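Local coordinates for protein N6 adenine specific DNA methylase (Encephalitozoon cuniculi, PDB 3Q87) that binds S-adenosylmethionine and, as the Mtq2 catalytic subunit in complex with Trm112, methylates the translation termination factor eRF1, at residues I26-G31 / D80-N85. Residues are numbered along the deposited sequence; the frame is centred on the assembly and turned at random.
Sequences IVLDLG and DVVVFN. With SAM (S-adenosylmethionine), chain D.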
ATOM      1  N   ILE B  26       1.468   1.644  -9.846  1.00 21.45           N
ATOM      2  CA  ILE B  26       1.593   1.784  -8.402  1.00 21.38           C
ATOM      3  C   ILE B  26       0.760   0.656  -7.804  1.00 17.66           C
ATOM      4  O   ILE B  26      -0.438   0.594  -8.015  1.00 19.08           O
ATOM      5  CB  ILE B  26       1.103   3.157  -7.884  1.00 18.95           C
ATOM      6  CG1 ILE B  26       1.976   4.283  -8.442  1.00 20.23           C
ATOM      7  CG2 ILE B  26       1.159   3.205  -6.351  1.00 15.92           C
ATOM      8  CD1 ILE B  26       1.463   5.691  -8.043  1.00 24.94           C
ATOM      9  N   VAL B  27       1.414  -0.263  -7.102  1.00 19.54           N
ATOM     10  CA  VAL B  27       0.752  -1.487  -6.662  1.00 15.29           C
ATOM     11  C   VAL B  27       0.756  -1.564  -5.154  1.00 15.15           C
ATOM     12  O   VAL B  27       1.775  -1.309  -4.497  1.00 15.79           O
ATOM     13  CB  VAL B  27       1.461  -2.756  -7.197  1.00 15.96           C
ATOM     14  CG1 VAL B  27       0.725  -4.028  -6.742  1.00 15.03           C
ATOM     15  CG2 VAL B  27       1.564  -2.706  -8.704  1.00 16.51           C
ATOM     16  N   LEU B  28      -0.395  -1.904  -4.602  1.00 13.70           N
ATOM     17  CA  LEU B  28      -0.499  -2.102  -3.171  1.00 14.89           C
ATOM     18  C   LEU B  28      -0.440  -3.596  -2.911  1.00 16.96           C
ATOM     19  O   LEU B  28      -1.337  -4.326  -3.346  1.00 12.84           O
ATOM     20  CB  LEU B  28      -1.825  -1.544  -2.656  1.00 15.31           C
ATOM     21  CG  LEU B  28      -2.009  -1.566  -1.135  1.00 29.16           C
ATOM     22  CD1 LEU B  28      -1.189  -0.466  -0.466  1.00 18.22           C
ATOM     23  CD2 LEU B  28      -3.484  -1.414  -0.771  1.00 29.32           C
ATOM     24  N   ASP B  29       0.622  -4.043  -2.241  1.00 11.39           N
ATOM     25  CA  ASP B  29       0.728  -5.435  -1.794  1.00 18.80           C
ATOM     26  C   ASP B  29       0.094  -5.501  -0.406  1.00 18.76           C
ATOM     27  O   ASP B  29       0.733  -5.206   0.602  1.00 13.41           O
ATOM     28  CB  ASP B  29       2.198  -5.876  -1.726  1.00 17.44           C
ATOM     29  CG  ASP B  29       2.376  -7.291  -1.162  1.00 26.14           C
ATOM     30  OD1 ASP B  29       1.367  -8.033  -1.024  1.00 27.49           O
ATOM     31  OD2 ASP B  29       3.537  -7.668  -0.858  1.00 24.61           O
ATOM     32  N   LEU B  30      -1.180  -5.863  -0.370  1.00 18.41           N
ATOM     33  CA  LEU B  30      -1.958  -5.874   0.858  1.00 12.93           C
ATOM     34  C   LEU B  30      -1.745  -7.199   1.592  1.00 13.19           C
ATOM     35  O   LEU B  30      -1.862  -8.254   0.982  1.00 14.47           O
ATOM     36  CB  LEU B  30      -3.432  -5.707   0.486  1.00 15.14           C
ATOM     37  CG  LEU B  30      -4.483  -5.536   1.576  1.00 25.28           C
ATOM     38  CD1 LEU B  30      -4.181  -4.313   2.394  1.00 19.66           C
ATOM     39  CD2 LEU B  30      -5.872  -5.416   0.940  1.00 18.19           C
ATOM     40  N   GLY B  31      -1.459  -7.154   2.892  1.00 13.07           N
ATOM     41  CA  GLY B  31      -1.103  -8.362   3.622  1.00 10.32           C
ATOM     42  C   GLY B  31       0.248  -8.874   3.120  1.00 15.86           C
ATOM     43  O   GLY B  31       0.418 -10.042   2.778  1.00 17.69           O
ATOM     44  N   ASP B  80      -2.968   2.010  -8.579  1.00 16.57           N
ATOM     45  CA  ASP B  80      -3.453   1.320  -9.785  1.00 18.05           C
ATOM     46  C   ASP B  80      -3.974  -0.099  -9.527  1.00 19.25           C
ATOM     47  O   ASP B  80      -5.011  -0.489 -10.046  1.00 20.06           O
ATOM     48  CB  ASP B  80      -2.343   1.215 -10.822  1.00 19.00           C
ATOM     49  CG  ASP B  80      -1.857   2.563 -11.304  1.00 22.21           C
ATOM     50  OD1 ASP B  80      -2.683   3.376 -11.785  1.00 22.56           O
ATOM     51  OD2 ASP B  80      -0.633   2.785 -11.215  1.00 19.98           O
ATOM     52  N   VAL B  81      -3.214  -0.879  -8.764  1.00 18.18           N
ATOM     53  CA  VAL B  81      -3.525  -2.289  -8.550  1.00 13.83           C
ATOM     54  C   VAL B  81      -3.362  -2.668  -7.084  1.00 18.26           C
ATOM     55  O   VAL B  81      -2.429  -2.208  -6.403  1.00 14.41           O
ATOM     56  CB  VAL B  81      -2.549  -3.196  -9.356  1.00 16.58           C
ATOM     57  CG1 VAL B  81      -2.765  -4.688  -9.046  1.00 13.82           C
ATOM     58  CG2 VAL B  81      -2.663  -2.914 -10.841  1.00 19.63           C
ATOM     59  N   VAL B  82      -4.263  -3.526  -6.617  1.00 13.02           N
ATOM     60  CA  VAL B  82      -4.152  -4.135  -5.306  0.78 14.49           C
ATOM     61  C   VAL B  82      -3.978  -5.654  -5.452  1.00 17.05           C
ATOM     62  O   VAL B  82      -4.721  -6.300  -6.189  1.00 15.12           O
ATOM     63  CB  VAL B  82      -5.416  -3.847  -4.458  0.78 18.40           C
ATOM     64  CG1 VAL B  82      -5.388  -4.661  -3.167  0.78 21.92           C
ATOM     65  CG2 VAL B  82      -5.538  -2.342  -4.153  0.78 11.81           C
ATOM     66  N   VAL B  83      -2.995  -6.212  -4.760  1.00 16.57           N
ATOM     67  CA  VAL B  83      -2.778  -7.652  -4.727  1.00 16.99           C
ATOM     68  C   VAL B  83      -2.958  -8.106  -3.282  1.00 15.88           C
ATOM     69  O   VAL B  83      -2.400  -7.501  -2.365  1.00 11.88           O
ATOM     70  CB  VAL B  83      -1.337  -8.007  -5.157  1.00 18.62           C
ATOM     71  CG1 VAL B  83      -1.127  -9.518  -5.075  1.00 15.82           C
ATOM     72  CG2 VAL B  83      -1.042  -7.467  -6.560  1.00 14.08           C
ATOM     73  N   PHE B  84      -3.708  -9.180  -3.077  1.00 17.21           N
ATOM     74  CA  PHE B  84      -4.085  -9.589  -1.725  1.00 19.04           C
ATOM     75  C   PHE B  84      -4.194 -11.103  -1.586  1.00 17.96           C
ATOM     76  O   PHE B  84      -5.117 -11.712  -2.110  1.00 21.71           O
ATOM     77  CB  PHE B  84      -5.430  -8.953  -1.361  1.00 14.65           C
ATOM     78  CG  PHE B  84      -5.787  -9.046   0.097  1.00 16.55           C
ATOM     79  CD1 PHE B  84      -4.820  -9.298   1.056  1.00 11.87           C
ATOM     80  CD2 PHE B  84      -7.099  -8.834   0.513  1.00 15.98           C
ATOM     81  CE1 PHE B  84      -5.157  -9.356   2.397  1.00 16.68           C
ATOM     82  CE2 PHE B  84      -7.438  -8.881   1.855  1.00 14.85           C
ATOM     83  CZ  PHE B  84      -6.477  -9.145   2.794  1.00 14.76           C
ATOM     84  N   ASN B  85      -3.246 -11.708  -0.880  1.00 18.91           N
ATOM     85  CA  ASN B  85      -3.449 -13.055  -0.367  1.00 19.71           C
ATOM     86  C   ASN B  85      -3.997 -12.885   1.043  1.00 16.20           C
ATOM     87  O   ASN B  85      -3.258 -12.551   1.956  1.00 19.74           O
ATOM     88  CB  ASN B  85      -2.145 -13.849  -0.380  1.00 18.19           C
ATOM     89  CG  ASN B  85      -2.332 -15.298   0.061  1.00 20.49           C
ATOM     90  OD1 ASN B  85      -3.451 -15.749   0.295  1.00 24.45           O
ATOM     91  ND2 ASN B  85      -1.234 -16.024   0.184  1.00 23.31           N
TER
HETATM   92  N   SAM D 300       1.414 -11.960   1.155  1.00 24.16           N
HETATM   93  CA  SAM D 300       1.841 -13.081   2.004  1.00 24.35           C
HETATM   94  C   SAM D 300       1.966 -14.344   1.141  1.00 31.30           C
HETATM   95  O   SAM D 300       2.675 -15.294   1.477  1.00 28.36           O
HETATM   96  OXT SAM D 300       1.359 -14.447   0.077  1.00 27.94           O
HETATM   97  CB  SAM D 300       0.969 -13.302   3.271  1.00 18.18           C
HETATM   98  CG  SAM D 300      -0.486 -13.824   3.177  1.00 28.11           C
HETATM   99  SD  SAM D 300      -1.344 -14.286   4.747  1.00 40.34           S
HETATM  100  CE  SAM D 300      -2.446 -15.616   4.221  1.00 25.44           C
HETATM  101  C5' SAM D 300      -2.536 -12.945   4.990  1.00 23.67           C
HETATM  102  C4' SAM D 300      -1.798 -11.708   5.476  1.00 20.12           C
HETATM  103  O4' SAM D 300      -2.728 -10.665   5.720  1.00 19.48           O
HETATM  104  C3' SAM D 300      -1.036 -11.942   6.772  1.00 19.64           C
HETATM  105  O3' SAM D 300       0.267 -11.426   6.619  1.00 19.58           O
HETATM  106  C2' SAM D 300      -1.791 -11.137   7.810  1.00 19.77           C
HETATM  107  O2' SAM D 300      -0.972 -10.583   8.814  1.00 18.97           O
HETATM  108  C1' SAM D 300      -2.399 -10.052   6.951  1.00 15.29           C
HETATM  109  N9  SAM D 300      -3.639  -9.511   7.485  1.00 16.38           N
HETATM  110  C8  SAM D 300      -4.599 -10.125   8.256  1.00 17.50           C
HETATM  111  N7  SAM D 300      -5.575  -9.220   8.491  1.00 16.50           N
HETATM  112  C5  SAM D 300      -5.239  -8.051   7.866  1.00 22.65           C
HETATM  113  C6  SAM D 300      -5.853  -6.817   7.756  1.00 14.73           C
HETATM  114  N6  SAM D 300      -7.026  -6.610   8.346  1.00 17.87           N
HETATM  115  N1  SAM D 300      -5.247  -5.803   7.032  1.00 17.06           N
HETATM  116  C2  SAM D 300      -4.028  -6.003   6.405  1.00 16.13           C
HETATM  117  N3  SAM D 300      -3.422  -7.239   6.515  1.00 16.97           N
HETATM  118  C4  SAM D 300      -4.018  -8.228   7.232  1.00 16.45           C
HETATM  119  O   HOH W   1      -0.897 -10.356  -0.370  1.00 22.68           O
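Leu30 carries CG anti to its backbone N (chi1 -174°), as does Phe84, which together with the second torsion of Leu30 puts CD2 over one face of the Phe84 ring, a little off centre, a CH-pi contact with the methyl 3.7 Å from the ring centroid. The same methyl also touches Val82 CG1, while Phe110 meets the ring edge-to-face from outside the pair. Just ahead of strand 81-84, Asp80 has CG beside its own backbone N (chi1 -62°), which lets OD2 take the N-H of Ile26 through its anti lone pair at 2.8 Å, almost straight at 174°. Ile26 O in turn accepts from both Asp80 N and Val81 N, the former the more bent. Between these ends the parallel bonds alternate between the strands: Leu28 N gives to Val81 O, Val83 N to Leu28 O at 2.9 Å, and, more bent, Leu30 N to Val83 O. Strands 26-30 and 81-84 are neighbours in the middle of the Rossmann-like methyltransferase sheet, with 46-51 beside the first and 118-124 beside the second. On the face opposite Leu30, Val27 CG1 packs on Val83 CG2 (3.9 Å), and helix 8-20 covers Val83. Past the strands the cofactor sits across both C-terminal ends: Gly31 O accepts from the SAM amino N at 2.7 Å, and Asn85 ND2 donates to SAM OXT at 3.0 Å. A water bridges the diverging chains, accepting from Asn85 N at 2.8 Å and lying 2.7 Å from Leu30 O.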